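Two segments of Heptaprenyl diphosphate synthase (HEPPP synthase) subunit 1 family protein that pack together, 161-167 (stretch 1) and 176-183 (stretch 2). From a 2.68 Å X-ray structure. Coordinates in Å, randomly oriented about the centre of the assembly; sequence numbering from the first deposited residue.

Stretch 1 161-167: YPSYFKK
Stretch 2, residues 176-183: YLHDIQKS

Stretch 1 crosses the contact as irregular chain, without regular helix or strand, while stretch 2 enters as the last part of a helix that begins earlier in the chain and continues through Ile180 into a turn. In stretch 1, Tyr164 and Phe165 are extended (phi/psi -83/104 and -106/111), Lys166 turns sharply at -34/-71, and Lys167 takes a positive phi, 119/-40. In stretch 2, His178 sits at -62/-21 and Ile180 at -62/-9; Gln181 then departs to -111/3. The exit is held by Ser183 N to Asp179 O at 2.6 Å and Lys182 N to Asp179 O at 2.8 Å, and Ser183 OG, with chi1 p, adds a hydrogen bond to the same Asp179 O at 2.7 Å.

The register is set by two pairs. Pro162 CA lies 5.3 Å from His178 CA, a close approach, whereas Phe165 CA and Leu177 CA stand 7.3 Å apart, leaving room for side chains between the backbones. The two stretches together bury 414 Å².

On the helical side, Leu177, His178, Gln181 and Lys182 all direct CA-to-CB toward stretch 1. This i, i+1, i+4, i+5 spacing gathers four side chains on one flank, while Asp179 points away.

His178 (chi1 m, chi2 79°) brings its ring edge to the backbone after Pro162: CD2 is 3.3 Å from Pro162 C and 3.6 Å from Ser163 N. Its ND1 is hydrogen-bonded just outside the stretches. Pro162, in C-gamma exo pucker, also meets Lys182 (t, t, m, t), whose side chain kinks at chi3, with Pro162 CG 3.2 Å from Lys182 CE. Lys182 NZ follows at 3.6 Å from Pro162 CG.

Leu177 (t, p) supplies the apolar centre. Its CD2 lies 3.0 Å from Phe165 CD1, very tight for two carbons, and 3.4 Å from Tyr164 O; its CD1 lies 3.2 Å from Lys166 CE. The CA-to-CB bond of Phe165 (chi1 t, chi2 64°) points sideways relative to stretch 2, yet its ring comes nearer, its CD1 also reaching 4.1 Å from His178 CE1.

Lys166 (m, p, t, p) likewise starts sideways and folds its methylenes against the helix, its NZ being hydrogen-bonded just outside the stretches. Gln181 (chi1 p, chi2 t) fills the space near Tyr164 and Lys166, and Tyr164 (chi1 t, chi2 38°) has its OH satisfied elsewhere in the structure.

With no clear hydrogen bond between the stretches, the rule to read here is shape: a close proline-histidine approach and a leucine wedged between an aromatic ring and a lysine stem.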

ATOM      1  N   TYR C 161     -26.303  16.700  18.193  1.00132.92           N
ATOM      2  CA  TYR C 161     -26.714  16.500  19.588  1.00132.34           C
ATOM      3  C   TYR C 161     -26.091  15.205  20.119  1.00130.88           C
ATOM      4  O   TYR C 161     -25.749  14.326  19.323  1.00130.66           O
ATOM      5  CB  TYR C 161     -28.255  16.412  19.650  1.00133.16           C
ATOM      6  CG  TYR C 161     -28.814  15.497  20.734  1.00134.10           C
ATOM      7  CD1 TYR C 161     -29.132  15.989  22.005  1.00134.42           C
ATOM      8  CD2 TYR C 161     -28.982  14.127  20.496  1.00134.24           C
ATOM      9  CE1 TYR C 161     -29.599  15.137  23.014  1.00134.56           C
ATOM     10  CE2 TYR C 161     -29.446  13.270  21.498  1.00134.66           C
ATOM     11  CZ  TYR C 161     -29.751  13.781  22.753  1.00134.71           C
ATOM     12  OH  TYR C 161     -30.194  12.935  23.746  1.00134.24           O
ATOM     13  N   PRO C 162     -25.908  15.087  21.460  1.00129.07           N
ATOM     14  CA  PRO C 162     -25.327  13.871  22.052  1.00126.77           C
ATOM     15  C   PRO C 162     -25.988  12.621  21.449  1.00124.03           C
ATOM     16  O   PRO C 162     -26.785  11.916  22.086  1.00123.64           O
ATOM     17  CB  PRO C 162     -25.611  14.054  23.539  1.00127.20           C
ATOM     18  CG  PRO C 162     -25.370  15.527  23.708  1.00127.86           C
ATOM     19  CD  PRO C 162     -26.062  16.138  22.490  1.00128.43           C
ATOM     20  N   SER C 163     -25.620  12.385  20.194  1.00120.06           N
ATOM     21  CA  SER C 163     -26.107  11.295  19.379  1.00116.08           C
ATOM     22  C   SER C 163     -24.964  10.933  18.436  1.00112.86           C
ATOM     23  O   SER C 163     -25.049   9.964  17.683  1.00113.06           O
ATOM     24  CB  SER C 163     -27.320  11.768  18.570  1.00116.66           C
ATOM     25  OG  SER C 163     -27.007  12.937  17.823  1.00115.52           O
ATOM     26  N   TYR C 164     -23.897  11.727  18.480  1.00108.15           N
ATOM     27  CA  TYR C 164     -22.735  11.496  17.631  1.00103.45           C
ATOM     28  C   TYR C 164     -21.779  10.452  18.203  1.00100.62           C
ATOM     29  O   TYR C 164     -21.031  10.729  19.139  1.00 99.74           O
ATOM     30  CB  TYR C 164     -21.984  12.810  17.389  1.00102.60           C
ATOM     31  CG  TYR C 164     -20.660  12.627  16.696  1.00101.73           C
ATOM     32  CD1 TYR C 164     -20.507  11.681  15.682  1.00102.24           C
ATOM     33  CD2 TYR C 164     -19.551  13.382  17.063  1.00102.87           C
ATOM     34  CE1 TYR C 164     -19.266  11.485  15.049  1.00102.44           C
ATOM     35  CE2 TYR C 164     -18.303  13.196  16.433  1.00102.78           C
ATOM     36  CZ  TYR C 164     -18.174  12.245  15.431  1.00101.83           C
ATOM     37  OH  TYR C 164     -16.968  12.053  14.815  1.00100.20           O
ATOM     38  N   PHE C 165     -21.814   9.248  17.635  1.00 97.40           N
ATOM     39  CA  PHE C 165     -20.940   8.173  18.078  1.00 93.67           C
ATOM     40  C   PHE C 165     -19.849   7.987  17.038  1.00 93.95           C
ATOM     41  O   PHE C 165     -20.104   7.541  15.918  1.00 92.93           O
ATOM     42  CB  PHE C 165     -21.707   6.871  18.245  1.00 89.98           C
ATOM     43  CG  PHE C 165     -21.018   5.855  19.128  1.00 85.70           C
ATOM     44  CD1 PHE C 165     -20.804   6.115  20.471  1.00 83.24           C
ATOM     45  CD2 PHE C 165     -20.655   4.607  18.630  1.00 83.83           C
ATOM     46  CE1 PHE C 165     -20.249   5.148  21.309  1.00 82.20           C
ATOM     47  CE2 PHE C 165     -20.098   3.633  19.465  1.00 82.72           C
ATOM     48  CZ  PHE C 165     -19.899   3.908  20.807  1.00 81.35           C
ATOM     49  N   LYS C 166     -18.640   8.358  17.455  1.00 94.23           N
ATOM     50  CA  LYS C 166     -17.395   8.297  16.695  1.00 94.56           C
ATOM     51  C   LYS C 166     -17.198   7.167  15.708  1.00 92.95           C
ATOM     52  O   LYS C 166     -17.201   7.398  14.511  1.00 93.49           O
ATOM     53  CB  LYS C 166     -16.226   8.263  17.671  1.00 97.92           C
ATOM     54  CG  LYS C 166     -15.939   9.579  18.352  1.00102.14           C
ATOM     55  CD  LYS C 166     -17.185  10.255  18.894  1.00105.58           C
ATOM     56  CE  LYS C 166     -16.837  11.657  19.374  1.00107.74           C
ATOM     57  NZ  LYS C 166     -16.139  12.423  18.297  1.00110.21           N
ATOM     58  N   LYS C 167     -17.006   5.961  16.237  1.00 90.70           N
ATOM     59  CA  LYS C 167     -16.745   4.723  15.480  1.00 89.76           C
ATOM     60  C   LYS C 167     -15.372   4.332  15.999  1.00 88.50           C
ATOM     61  O   LYS C 167     -15.085   3.151  16.223  1.00 87.91           O
ATOM     62  CB  LYS C 167     -16.676   4.939  13.961  1.00 89.77           C
ATOM     63  CG  LYS C 167     -15.409   5.630  13.497  1.00 92.01           C
ATOM     64  CD  LYS C 167     -15.657   6.504  12.278  1.00 93.05           C
ATOM     65  CE  LYS C 167     -14.392   7.267  11.890  1.00 94.42           C
ATOM     66  NZ  LYS C 167     -13.822   8.084  12.998  1.00 95.12           N
ATOM     67  N   TYR C 176     -20.193   7.243  28.348  1.00101.09           N
ATOM     68  CA  TYR C 176     -18.842   7.805  28.267  1.00101.48           C
ATOM     69  C   TYR C 176     -18.803   8.958  27.273  1.00100.97           C
ATOM     70  O   TYR C 176     -18.926  10.124  27.620  1.00100.85           O
ATOM     71  CB  TYR C 176     -17.855   6.786  27.709  1.00102.98           C
ATOM     72  CG  TYR C 176     -17.337   5.681  28.585  1.00104.50           C
ATOM     73  CD1 TYR C 176     -16.566   5.949  29.709  1.00105.99           C
ATOM     74  CD2 TYR C 176     -17.467   4.354  28.178  1.00105.36           C
ATOM     75  CE1 TYR C 176     -15.924   4.917  30.397  1.00107.24           C
ATOM     76  CE2 TYR C 176     -16.836   3.323  28.846  1.00106.53           C
ATOM     77  CZ  TYR C 176     -16.063   3.605  29.953  1.00107.54           C
ATOM     78  OH  TYR C 176     -15.419   2.571  30.598  1.00108.68           O
ATOM     79  N   LEU C 177     -18.612   8.565  26.019  1.00100.56           N
ATOM     80  CA  LEU C 177     -18.499   9.448  24.873  1.00100.68           C
ATOM     81  C   LEU C 177     -19.326  10.699  24.906  1.00101.09           C
ATOM     82  O   LEU C 177     -18.802  11.797  24.764  1.00100.52           O
ATOM     83  CB  LEU C 177     -18.820   8.672  23.592  1.00100.76           C
ATOM     84  CG  LEU C 177     -19.145   9.500  22.345  1.00100.84           C
ATOM     85  CD1 LEU C 177     -18.100  10.582  22.146  1.00101.79           C
ATOM     86  CD2 LEU C 177     -19.215   8.601  21.138  1.00101.13           C
ATOM     87  N   HIS C 178     -20.628  10.535  25.068  1.00103.13           N
ATOM     88  CA  HIS C 178     -21.522  11.673  25.083  1.00104.91           C
ATOM     89  C   HIS C 178     -21.203  12.618  26.243  1.00104.73           C
ATOM     90  O   HIS C 178     -21.536  13.797  26.193  1.00104.27           O
ATOM     91  CB  HIS C 178     -22.973  11.168  25.096  1.00107.65           C
ATOM     92  CG  HIS C 178     -23.293  10.242  23.953  1.00110.29           C
ATOM     93  ND1 HIS C 178     -22.935   8.909  23.943  1.00111.52           N
ATOM     94  CD2 HIS C 178     -23.889  10.474  22.757  1.00111.23           C
ATOM     95  CE1 HIS C 178     -23.294   8.361  22.795  1.00111.82           C
ATOM     96  NE2 HIS C 178     -23.875   9.290  22.057  1.00112.09           N
ATOM     97  N   ASP C 179     -20.529  12.102  27.269  1.00105.27           N
ATOM     98  CA  ASP C 179     -20.123  12.919  28.408  1.00105.91           C
ATOM     99  C   ASP C 179     -18.754  13.587  28.163  1.00106.09           C
ATOM    100  O   ASP C 179     -18.661  14.809  28.228  1.00105.97           O
ATOM    101  CB  ASP C 179     -20.090  12.087  29.700  1.00107.31           C
ATOM    102  CG  ASP C 179     -21.490  11.828  30.279  1.00109.16           C
ATOM    103  OD1 ASP C 179     -22.250  12.799  30.510  1.00109.19           O
ATOM    104  OD2 ASP C 179     -21.832  10.649  30.519  1.00110.71           O
ATOM    105  N   ILE C 180     -17.697  12.821  27.871  1.00106.41           N
ATOM    106  CA  ILE C 180     -16.392  13.450  27.618  1.00106.95           C
ATOM    107  C   ILE C 180     -16.411  14.375  26.398  1.00108.73           C
ATOM    108  O   ILE C 180     -15.459  15.117  26.163  1.00109.51           O
ATOM    109  CB  ILE C 180     -15.172  12.415  27.468  1.00104.31           C
ATOM    110  CG1 ILE C 180     -15.513  11.233  26.571  1.00102.60           C
ATOM    111  CG2 ILE C 180     -14.750  11.885  28.826  1.00104.62           C
ATOM    112  CD1 ILE C 180     -14.604  10.020  26.819  1.00 98.07           C
ATOM    113  N   GLN C 181     -17.498  14.348  25.633  1.00111.04           N
ATOM    114  CA  GLN C 181     -17.599  15.210  24.453  1.00113.66           C
ATOM    115  C   GLN C 181     -18.636  16.294  24.671  1.00115.44           C
ATOM    116  O   GLN C 181     -18.939  17.074  23.766  1.00114.73           O
ATOM    117  CB  GLN C 181     -17.969  14.414  23.207  1.00113.64           C
ATOM    118  CG  GLN C 181     -19.421  14.050  23.116  1.00114.03           C
ATOM    119  CD  GLN C 181     -19.781  13.540  21.742  1.00114.94           C
ATOM    120  OE1 GLN C 181     -20.915  13.130  21.496  1.00116.52           O
ATOM    121  NE2 GLN C 181     -18.818  13.570  20.829  1.00114.99           N
ATOM    122  N   LYS C 182     -19.204  16.301  25.872  1.00117.87           N
ATOM    123  CA  LYS C 182     -20.172  17.313  26.269  1.00119.90           C
ATOM    124  C   LYS C 182     -19.373  18.102  27.293  1.00120.44           C
ATOM    125  O   LYS C 182     -19.431  19.331  27.344  1.00120.63           O
ATOM    126  CB  LYS C 182     -21.407  16.683  26.929  1.00121.03           C
ATOM    127  CG  LYS C 182     -22.550  17.681  27.169  1.00122.17           C
ATOM    128  CD  LYS C 182     -23.811  17.029  27.760  1.00122.67           C
ATOM    129  CE  LYS C 182     -24.511  16.100  26.762  1.00121.80           C
ATOM    130  NZ  LYS C 182     -25.797  15.554  27.283  1.00120.33           N
ATOM    131  N   SER C 183     -18.600  17.366  28.087  1.00121.06           N
ATOM    132  CA  SER C 183     -17.750  17.958  29.105  1.00121.57           C
ATOM    133  C   SER C 183     -16.446  18.414  28.465  1.00122.08           C
ATOM    134  O   SER C 183     -15.362  18.094  28.948  1.00122.60           O
ATOM    135  CB  SER C 183     -17.461  16.953  30.230  1.00121.49           C
ATOM    136  OG  SER C 183     -16.724  15.842  29.758  1.00121.87           O
TER